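Local structure of molybdopterin-guanine dinucleotide biosynthesis adapter protein (Escherichia coli, 1NP6) at residues B[131-134]-B[139-142]; B[28-33]-B[163-168]. The protein binds GTP, hydrolyses it weakly, and may act as an adapter for efficient synthesis and use of the molybdopterin guanine dinucleotide cofactor. All coordinates share one frame; numbering follows the deposited sequence.

Contact 1 (B[131-134]-B[139-142])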
loop_
_atom_site.group_PDB
_atom_site.type_symbol
_atom_site.label_atom_id
_atom_site.label_comp_id
_atom_site.label_asym_id
_atom_site.label_seq_id
_atom_site.Cartn_x
_atom_site.Cartn_y
_atom_site.Cartn_z
ATOM N N LEU B 131 6.581 -32.422 -13.773
ATOM C CA LEU B 131 7.109 -31.398 -12.864
ATOM C C LEU B 131 8.421 -30.794 -13.380
ATOM O O LEU B 131 9.350 -31.526 -13.737
ATOM C CB LEU B 131 7.358 -31.977 -11.468
ATOM C CG LEU B 131 6.168 -32.163 -10.527
ATOM C CD1 LEU B 131 6.612 -32.919 -9.284
ATOM C CD2 LEU B 131 5.522 -30.834 -10.151
ATOM N N VAL B 132 8.488 -29.464 -13.402
ATOM C CA VAL B 132 9.706 -28.744 -13.791
ATOM C C VAL B 132 10.469 -28.264 -12.544
ATOM O O VAL B 132 10.038 -27.343 -11.849
ATOM C CB VAL B 132 9.422 -27.580 -14.813
ATOM C CG1 VAL B 132 8.743 -28.107 -16.064
ATOM C CG2 VAL B 132 8.574 -26.464 -14.207
ATOM N N ILE B 133 11.592 -28.921 -12.260
ATOM C CA ILE B 133 12.403 -28.637 -11.079
ATOM C C ILE B 133 13.740 -27.995 -11.462
ATOM O O ILE B 133 14.742 -28.701 -11.623
ATOM C CB ILE B 133 12.658 -29.932 -10.260
ATOM C CG1 ILE B 133 11.336 -30.622 -9.892
ATOM C CG2 ILE B 133 13.497 -29.621 -9.012
ATOM C CD1 ILE B 133 11.502 -32.003 -9.267
ATOM N N ASP B 134 13.742 -26.666 -11.588
ATOM C CA ASP B 134 14.941 -25.890 -11.931
ATOM C C ASP B 134 15.885 -25.725 -10.728
ATOM O O ASP B 134 15.657 -26.328 -9.673
ATOM C CB ASP B 134 14.557 -24.526 -12.534
ATOM C CG ASP B 134 13.804 -23.638 -11.556
ATOM O OD1 ASP B 134 12.690 -23.190 -11.895
ATOM O OD2 ASP B 134 14.247 -23.327 -10.429
ATOM N N ALA B 139 12.791 -27.893 -2.339
ATOM C CA ALA B 139 11.951 -29.021 -1.905
ATOM C C ALA B 139 10.706 -29.151 -2.780
ATOM O O ALA B 139 10.303 -28.187 -3.417
ATOM C CB ALA B 139 11.543 -28.818 -0.464
ATOM N N VAL B 140 10.117 -30.350 -2.814
ATOM C CA VAL B 140 8.785 -30.583 -3.382
ATOM C C VAL B 140 7.890 -31.091 -2.248
ATOM O O VAL B 140 8.214 -32.109 -1.654
ATOM C CB VAL B 140 8.812 -31.654 -4.498
ATOM C CG1 VAL B 140 7.407 -31.991 -5.000
ATOM C CG2 VAL B 140 9.696 -31.201 -5.699
ATOM N N ALA B 141 6.800 -30.380 -1.945
ATOM C CA ALA B 141 5.778 -30.875 -0.990
ATOM C C ALA B 141 4.725 -31.665 -1.749
ATOM O O ALA B 141 4.062 -31.137 -2.660
ATOM C CB ALA B 141 5.143 -29.722 -0.236
ATOM N N SER B 142 4.579 -32.938 -1.390
ATOM C CA SER B 142 3.786 -33.871 -2.171
ATOM C C SER B 142 2.846 -34.740 -1.309
ATOM O O SER B 142 3.111 -34.950 -0.144
ATOM C CB SER B 142 4.692 -34.837 -2.925
ATOM O OG SER B 142 3.926 -35.603 -3.841
#
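Val140 receives two side chains from the 131-134 loop, one on each of its methyl branches. CD1 of Ile133 meets CG2 of Val140 at 4.1 Å, the two side chains crossing at about a right angle. Leu131 comes to the other branch more loosely, its CD1 lying 4.5 Å from CG1 of Val140. No hydrogen bond joins the two segments; methyl groups alone make the contact, and the buried surface is small, about 90 Å² over both sides.

The fork of the valine explains this division. With CG1 opposite the backbone N (chi1 175°), CG2 falls beside that nitrogen, and each branch faces its own partner. Leu131 and Ile133, two residues apart on an extended piece of loop, both point toward the strand, while Val132 between them turns outward. The backbones stay well separated, with 8.7 Å between CA of Ile133 and CA of Val140.

Around this first shell, Leu146 and Leu148 also pack on Val140, and Leu148 touches Ile133 as well. Leu131 rests on Val118 and Phe120 of the neighbouring strand and on Trp14. The strand itself is fixed by backbone hydrogen bonds on both flanks: Ala139 and Ala141 bond to strand 116-120, and Val140 to strand 151-154. At the far end of the loop segment, Asp134 OD2 accepts a hydrogen bond from the backbone N of His136. The arrangement is that of a loop folded over one face of the parallel sheet of a P-loop NTPase fold, covering the strand that directly follows it in the chain.

Contact 2 (B[28-33]-B[163-168])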
loop_
_atom_site.group_PDB
_atom_site.type_symbol
_atom_site.label_atom_id
_atom_site.label_comp_id
_atom_site.label_asym_id
_atom_site.label_seq_id
_atom_site.Cartn_x
_atom_site.Cartn_y
_atom_site.Cartn_z
ATOM N N PRO B 28 -0.106 -18.882 9.682
ATOM C CA PRO B 28 -0.398 -18.962 11.128
ATOM C C PRO B 28 0.626 -19.790 11.895
ATOM O O PRO B 28 1.055 -19.357 12.968
ATOM C CB PRO B 28 -1.789 -19.634 11.184
ATOM C CG PRO B 28 -2.424 -19.324 9.868
ATOM C CD PRO B 28 -1.267 -19.278 8.855
ATOM N N ALA B 29 1.005 -20.952 11.342
ATOM C CA ALA B 29 1.966 -21.847 11.940
ATOM C C ALA B 29 3.340 -21.195 12.095
ATOM O O ALA B 29 4.016 -21.378 13.110
ATOM C CB ALA B 29 2.066 -23.118 11.137
ATOM N N LEU B 30 3.754 -20.434 11.089
ATOM C CA LEU B 30 4.986 -19.660 11.202
ATOM C C LEU B 30 4.876 -18.596 12.310
ATOM O O LEU B 30 5.784 -18.446 13.132
ATOM C CB LEU B 30 5.353 -19.020 9.849
ATOM C CG LEU B 30 5.793 -19.979 8.724
ATOM C CD1 LEU B 30 5.915 -19.254 7.379
ATOM C CD2 LEU B 30 7.089 -20.731 9.063
ATOM N N CYS B 31 3.761 -17.862 12.314
ATOM C CA CYS B 31 3.526 -16.797 13.279
ATOM C C CYS B 31 3.548 -17.341 14.716
ATOM O O CYS B 31 4.003 -16.660 15.639
ATOM C CB CYS B 31 2.181 -16.119 13.006
ATOM S SG CYS B 31 2.167 -14.940 11.646
ATOM N N ALA B 32 3.073 -18.574 14.889
ATOM C CA ALA B 32 3.062 -19.225 16.207
ATOM C C ALA B 32 4.469 -19.453 16.767
ATOM O O ALA B 32 4.652 -19.447 17.980
ATOM C CB ALA B 32 2.303 -20.536 16.154
ATOM N N ARG B 33 5.450 -19.659 15.885
ATOM C CA ARG B 33 6.852 -19.829 16.294
ATOM C C ARG B 33 7.611 -18.494 16.483
ATOM O O ARG B 33 8.818 -18.489 16.801
ATOM C CB ARG B 33 7.595 -20.728 15.298
ATOM C CG ARG B 33 7.125 -22.173 15.248
ATOM C CD ARG B 33 7.408 -22.855 13.922
ATOM N NE ARG B 33 6.636 -24.084 13.735
ATOM C CZ ARG B 33 7.099 -25.305 13.964
ATOM N NH1 ARG B 33 8.336 -25.487 14.400
ATOM N NH2 ARG B 33 6.323 -26.357 13.758
ATOM N N ASP B 163 8.706 -26.422 10.089
ATOM C CA ASP B 163 10.017 -26.780 10.615
ATOM C C ASP B 163 11.074 -26.662 9.522
ATOM O O ASP B 163 12.179 -26.189 9.779
ATOM C CB ASP B 163 10.034 -28.213 11.161
ATOM C CG ASP B 163 9.288 -28.358 12.489
ATOM O OD1 ASP B 163 8.867 -27.343 13.071
ATOM O OD2 ASP B 163 9.081 -29.461 13.019
ATOM N N PHE B 164 10.729 -27.111 8.317
ATOM C CA PHE B 164 11.672 -27.121 7.190
ATOM C C PHE B 164 12.022 -25.693 6.746
ATOM O O PHE B 164 13.174 -25.404 6.354
ATOM C CB PHE B 164 11.110 -27.953 6.027
ATOM C CG PHE B 164 11.965 -27.919 4.783
ATOM C CD1 PHE B 164 12.962 -28.870 4.585
ATOM C CD2 PHE B 164 11.770 -26.930 3.819
ATOM C CE1 PHE B 164 13.770 -28.826 3.442
ATOM C CE2 PHE B 164 12.570 -26.882 2.679
ATOM C CZ PHE B 164 13.564 -27.842 2.494
ATOM N N VAL B 165 11.022 -24.815 6.788
ATOM C CA VAL B 165 11.220 -23.402 6.466
ATOM C C VAL B 165 12.120 -22.729 7.514
ATOM O O VAL B 165 13.083 -22.074 7.158
ATOM C CB VAL B 165 9.885 -22.635 6.237
ATOM C CG1 VAL B 165 10.115 -21.122 6.040
ATOM C CG2 VAL B 165 9.087 -23.216 5.063
ATOM N N VAL B 166 11.851 -22.893 8.803
ATOM C CA VAL B 166 12.811 -22.377 9.813
ATOM C C VAL B 166 14.292 -22.805 9.575
ATOM O O VAL B 166 15.221 -21.982 9.635
ATOM C CB VAL B 166 12.393 -22.741 11.255
ATOM C CG1 VAL B 166 13.440 -22.245 12.270
ATOM C CG2 VAL B 166 11.045 -22.144 11.565
ATOM N N GLU B 167 14.488 -24.091 9.297
ATOM C CA GLU B 167 15.815 -24.660 9.112
ATOM C C GLU B 167 16.528 -24.093 7.880
ATOM O O GLU B 167 17.732 -23.885 7.915
ATOM C CB GLU B 167 15.733 -26.183 9.044
ATOM C CG GLU B 167 15.731 -26.818 10.423
ATOM C CD GLU B 167 14.743 -27.959 10.546
ATOM O OE1 GLU B 167 14.786 -28.876 9.697
ATOM O OE2 GLU B 167 13.930 -27.940 11.494
ATOM N N TRP B 168 15.766 -23.866 6.807
ATOM C CA TRP B 168 16.241 -23.172 5.619
ATOM C C TRP B 168 16.607 -21.716 5.935
ATOM O O TRP B 168 17.640 -21.216 5.459
ATOM C CB TRP B 168 15.201 -23.256 4.490
ATOM C CG TRP B 168 15.553 -22.392 3.300
ATOM C CD1 TRP B 168 16.441 -22.695 2.286
ATOM C CD2 TRP B 168 15.039 -21.090 3.003
ATOM N NE1 TRP B 168 16.490 -21.659 1.384
ATOM C CE2 TRP B 168 15.654 -20.656 1.803
ATOM C CE3 TRP B 168 14.122 -20.227 3.636
ATOM C CZ2 TRP B 168 15.376 -19.412 1.227
ATOM C CZ3 TRP B 168 13.850 -18.993 3.065
ATOM C CH2 TRP B 168 14.473 -18.599 1.861
#
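Leu30 and Val165 make the apolar part of this helix-to-helix contact: CD2 of Leu30 lies 4.3 Å from CG1 of Val165. Leu30 leaves its backbone at a slant to the other helix, but its branched end comes nearer, CG lying beside the backbone N (chi1 -69°) and the chain then extended. The aliphatic part of Arg33 adds a looser touch, its CD 4.4 Å from CG2 of Val166. Leu103, on a strand of the sheet beneath, packs against both Leu30 and Val165, while Ile35 touches Leu30 and Val166, so the apolar contact between the helices joins that of the sheet through Leu103.

The charged part lies at the more exposed edge. Arg33, at the end of the 28-33 segment, reaches across with its chain extended from CG to NE and pairs with Asp163 in a salt bridge, NH1 to OD1, whose modelled geometry is doubtful because the two atoms stand too close. As modelled, the guanidinium and carboxylate planes stand 79° apart, so a flat, two-pronged pairing is not what the model has. Backbone N of Asp163 lies 4.2 Å above one face of the Arg33 guanidinium, offset toward the rim, and O of Ala29 lies at its edge, in plane. Arg33 has a second acidic partner: its NH2 forms a salt bridge with Glu159, one turn before Asp163 on the same helix.

On another side of the 28-33 segment, Pro28 and Cys31 pack on Ala62 and Gly63 of the second subunit. Joined here are the helix that follows the Walker A loop and the chain's last helix, side by side against one face of the central parallel sheet, as in the three-layer alpha/beta architecture of P-loop NTPases.

Overall arrangement
The two contacts have their centres 20 Å apart and meet through strand 137-142. Val140 faces the loop of contact 1, whereas Ala139 turns its CB to the other face, 3.7 Å from CZ of Phe164 in contact 2; the strand thus connects the loop-covered and helix-covered layers. The chain that runs between the two helices of contact 2 contains both segments of contact 1. Neither contact includes a residue assigned to the GTP site; contact 1 comes closer to it: the side chain of Leu131 is about 7 Å from that of Thr17, an inferred GTP-binding residue in the Walker A loop, and that of Leu30 about 9 Å from that of Asp102, a predicted one.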